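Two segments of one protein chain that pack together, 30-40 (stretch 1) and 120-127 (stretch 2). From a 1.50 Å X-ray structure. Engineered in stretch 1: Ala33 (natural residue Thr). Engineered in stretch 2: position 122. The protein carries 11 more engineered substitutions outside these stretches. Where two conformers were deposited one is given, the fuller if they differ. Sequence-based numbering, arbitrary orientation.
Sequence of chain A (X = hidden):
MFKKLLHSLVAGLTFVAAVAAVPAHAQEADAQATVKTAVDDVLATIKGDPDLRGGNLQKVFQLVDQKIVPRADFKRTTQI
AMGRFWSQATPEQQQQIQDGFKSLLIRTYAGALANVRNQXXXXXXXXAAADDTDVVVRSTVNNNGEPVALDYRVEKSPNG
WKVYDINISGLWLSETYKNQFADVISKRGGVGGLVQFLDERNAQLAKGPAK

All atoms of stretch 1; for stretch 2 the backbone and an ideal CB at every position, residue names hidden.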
# COMPACT_ATOMS: atom_id res chain seq x y z
N ASP A 30 11.26 16.52 -0.00
CA ASP A 30 11.32 15.84 1.29
C ASP A 30 10.21 14.78 1.42
O ASP A 30 9.50 14.52 0.44
CB ASP A 30 11.32 16.85 2.46
CG ASP A 30 10.08 17.73 2.51
OD1 ASP A 30 9.05 17.39 1.89
OD2 ASP A 30 10.13 18.78 3.20
N ALA A 31 10.06 14.18 2.59
CA ALA A 31 9.10 13.09 2.75
C ALA A 31 7.67 13.53 2.46
O ALA A 31 6.95 12.86 1.71
CB ALA A 31 9.19 12.49 4.14
N GLN A 32 7.26 14.66 3.03
CA GLN A 32 5.89 15.13 2.87
C GLN A 32 5.61 15.56 1.44
O GLN A 32 4.52 15.30 0.91
CB GLN A 32 5.57 16.24 3.88
CG GLN A 32 4.08 16.62 3.96
CD GLN A 32 3.56 16.80 5.39
OE1 GLN A 32 3.82 15.96 6.27
NE2 GLN A 32 2.83 17.88 5.63
N ALA A 33 6.59 16.19 0.79
CA ALA A 33 6.45 16.61 -0.61
C ALA A 33 6.27 15.41 -1.53
O ALA A 33 5.44 15.43 -2.44
CB ALA A 33 7.65 17.45 -1.04
N THR A 34 7.04 14.36 -1.27
CA THR A 34 6.97 13.12 -2.04
C THR A 34 5.59 12.48 -1.93
O THR A 34 4.98 12.10 -2.94
CB THR A 34 8.06 12.12 -1.58
OG1 THR A 34 9.35 12.71 -1.79
CG2 THR A 34 7.97 10.82 -2.37
N VAL A 35 5.08 12.38 -0.71
CA VAL A 35 3.75 11.82 -0.49
C VAL A 35 2.69 12.67 -1.18
O VAL A 35 1.85 12.15 -1.92
CB VAL A 35 3.43 11.66 1.02
CG1 VAL A 35 1.97 11.27 1.22
CG2 VAL A 35 4.35 10.63 1.65
N LYS A 36 2.73 13.99 -0.95
CA LYS A 36 1.73 14.89 -1.53
C LYS A 36 1.69 14.79 -3.05
O LYS A 36 0.61 14.70 -3.64
CB LYS A 36 1.98 16.35 -1.10
CG LYS A 36 0.90 17.30 -1.60
CD LYS A 36 1.20 18.75 -1.25
CE LYS A 36 0.31 19.70 -2.05
NZ LYS A 36 0.46 19.53 -3.54
N THR A 37 2.86 14.82 -3.68
CA THR A 37 2.96 14.74 -5.13
C THR A 37 2.37 13.43 -5.66
O THR A 37 1.59 13.44 -6.61
CB THR A 37 4.42 14.91 -5.59
OG1 THR A 37 4.89 16.20 -5.17
CG2 THR A 37 4.54 14.82 -7.11
N ALA A 38 2.70 12.32 -5.00
CA ALA A 38 2.22 10.99 -5.40
C ALA A 38 0.70 10.86 -5.25
O ALA A 38 0.02 10.39 -6.16
CB ALA A 38 2.93 9.91 -4.60
N VAL A 39 0.17 11.29 -4.11
CA VAL A 39 -1.27 11.21 -3.87
C VAL A 39 -2.04 12.10 -4.84
O VAL A 39 -3.08 11.69 -5.36
CB VAL A 39 -1.62 11.50 -2.40
CG1 VAL A 39 -3.13 11.58 -2.20
CG2 VAL A 39 -1.03 10.42 -1.50
N ASP A 40 -1.53 13.30 -5.10
CA ASP A 40 -2.16 14.19 -6.09
C ASP A 40 -2.17 13.56 -7.47
O ASP A 40 -3.14 13.70 -8.22
CB ASP A 40 -1.41 15.52 -6.18
CG ASP A 40 -1.69 16.44 -5.00
OD1 ASP A 40 -2.71 16.23 -4.30
OD2 ASP A 40 -0.89 17.38 -4.80
N UNK A 120 -10.34 15.73 -1.99
CA UNK A 120 -9.16 16.55 -1.83
C UNK A 120 -8.47 16.10 -0.55
O UNK A 120 -9.07 15.44 0.29
CB UNK A 120 -9.51 18.04 -1.79
N UNK A 121 -7.20 16.48 -0.39
CA UNK A 121 -6.42 16.04 0.77
C UNK A 121 -5.67 17.21 1.41
O UNK A 121 -5.07 18.04 0.72
CB UNK A 121 -5.43 14.95 0.36
N UNK A 122 -5.74 17.26 2.74
CA UNK A 122 -5.03 18.26 3.53
C UNK A 122 -3.99 17.52 4.35
O UNK A 122 -4.26 16.43 4.88
CB UNK A 122 -5.98 19.06 4.42
N UNK A 123 -2.80 18.10 4.44
CA UNK A 123 -1.71 17.52 5.22
C UNK A 123 -1.59 18.18 6.58
O UNK A 123 -1.71 19.40 6.72
CB UNK A 123 -0.39 17.64 4.46
N UNK A 124 -1.40 17.34 7.59
CA UNK A 124 -1.13 17.80 8.94
C UNK A 124 0.35 18.21 9.02
O UNK A 124 1.14 17.87 8.12
CB UNK A 124 -1.47 16.72 9.97
N UNK A 125 0.74 18.95 10.07
CA UNK A 125 2.14 19.36 10.16
C UNK A 125 3.08 18.16 10.10
O UNK A 125 2.80 17.11 10.68
CB UNK A 125 2.38 20.15 11.45
N UNK A 126 4.19 18.34 9.39
CA UNK A 126 5.26 17.35 9.41
C UNK A 126 6.08 17.58 10.67
O UNK A 126 6.61 18.68 10.88
CB UNK A 126 6.13 17.44 8.16
N UNK A 127 6.18 16.54 11.50
CA UNK A 127 6.70 16.70 12.86
C UNK A 127 8.09 16.14 13.10
O UNK A 127 8.70 16.43 14.12
CB UNK A 127 5.74 16.04 13.84

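Stretch 1 is helical from Ala31 to Asp40, and the helix runs on. The strand of stretch 2 runs almost antiparallel to it, at 175°, with axes 10.1 Å apart at their closest.

Position 120 has extended backbone angles, and its CB points away from the helix. Nothing of stretch 1 lies within 5.5 Å of the ideal CB, so many residues would fit. The deposited residue is Thr120, which makes no contact with stretch 1.

Position 121 is again extended, and its CB points toward the helix. The ideal CB of 121 is 4.8 Å from Val39 CG1, with the carboxylate of Asp40 beyond. A medium apolar side chain would suit. A beta-branched one such as Val or Ile agrees with the extended backbone; Leu could also fit. The residue is Val121. Val121 CG1 lies 4.2 Å from Val39 CG1, an apolar contact, and 4.1 Å from Asp40 OD1.

Position 122 turns its CB out of reach of the helix. Small or polar residues would be accepted as readily as larger ones. The residue is Ala122, an engineered substitution for the natural Ser, and it does not touch stretch 1.

Position 123 points toward the helix. The ideal CB of 123 is 3.4 Å from Gln32 NE2, and beyond it the side chains of Val35, Lys36 and Val39 border a long space. A large side chain is favoured. Phe, Tyr, Met or Leu could use the apolar surface, while a polar tip could also face Lys36 O and Asp40 OD1. The residue is Tyr123, which has the largest covered area in this contact. Tyr123 CE1 packs 3.9 Å from Val35 CG1, and Tyr123 CE2 is 3.7 Å from Lys36 CG. The hydroxyl reaches Val39, with Tyr123 OH 3.5 Å from Val39 CB. Tyr123 OH also donates to water 2 at 2.6 Å. That water in turn donates to Lys36 O at 2.9 Å and to Asp40 OD1 at 2.8 Å, so it ties the ring's end to the helix.

Position 124 points its CB away, so its side chain is little constrained; a long polar one would do. Its carbonyl is the useful group, because the Gln32 amide lies close. The residue is Lys124, and Gln32 NE2 donates to Lys124 O at 3.0 Å.

Position 125 also points away. Its phi of -55° and psi of 140° would allow proline among many others. The residue is Pro125. Water 1 lies 3.0 Å from Pro125 O and 2.7 Å from Gln32 OE1 and can bridge them.

Position 126 turns back toward the helix start. The ideal CB of 126 is 3.3 Å from Gln32 OE1, and Ala31 offers a methyl farther on. A large apolar residue such as Phe, Leu or Met would suit. The residue is Phe126. Phe126 CE1 is 4.2 Å from Ala31 CB, and Gln32 OE1 lies at the ring edge, 3.4 Å from Phe126 CB.

Position 127 points away, and many residues would fit. The residue is Arg127.

Stretch 2, residues 120-127: TVAYKPFR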
# COMPACT_ATOMS: atom_id res chain seq x y z
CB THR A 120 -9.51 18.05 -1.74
OG1 THR A 120 -10.41 18.25 -0.65
CG2 THR A 120 -10.13 18.56 -3.04
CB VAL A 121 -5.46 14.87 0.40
CG1 VAL A 121 -4.58 15.23 -0.79
CG2 VAL A 121 -4.62 14.44 1.60
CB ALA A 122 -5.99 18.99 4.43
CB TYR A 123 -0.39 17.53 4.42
CG TYR A 123 -0.49 16.55 3.29
CD1 TYR A 123 -0.08 15.23 3.45
CD2 TYR A 123 -1.10 16.91 2.09
CE1 TYR A 123 -0.23 14.30 2.44
CE2 TYR A 123 -1.26 15.99 1.07
CZ TYR A 123 -0.83 14.68 1.25
OH TYR A 123 -1.01 13.77 0.23
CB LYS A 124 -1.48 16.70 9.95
CG LYS A 124 -2.98 16.39 9.99
CD LYS A 124 -3.26 15.22 10.91
CE LYS A 124 -4.75 14.93 10.95
NZ LYS A 124 -5.05 13.78 11.84
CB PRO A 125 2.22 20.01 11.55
CG PRO A 125 0.83 20.50 11.80
CD PRO A 125 -0.06 19.46 11.20
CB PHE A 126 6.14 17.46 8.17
CG PHE A 126 7.21 16.42 8.11
CD1 PHE A 126 6.89 15.09 7.88
CD2 PHE A 126 8.54 16.76 8.33
CE1 PHE A 126 7.88 14.11 7.83
CE2 PHE A 126 9.54 15.79 8.29
CZ PHE A 126 9.21 14.47 8.04
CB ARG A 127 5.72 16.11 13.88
CG ARG A 127 4.35 16.71 13.81
CD ARG A 127 3.54 16.42 15.06
NE ARG A 127 2.18 16.93 14.93
CZ ARG A 127 1.82 18.18 15.17
NH1 ARG A 127 2.71 19.07 15.59
NH2 ARG A 127 0.55 18.55 15.01
O HOH W 1 2.76 14.98 8.54
O HOH W 2 -1.76 14.92 -2.03
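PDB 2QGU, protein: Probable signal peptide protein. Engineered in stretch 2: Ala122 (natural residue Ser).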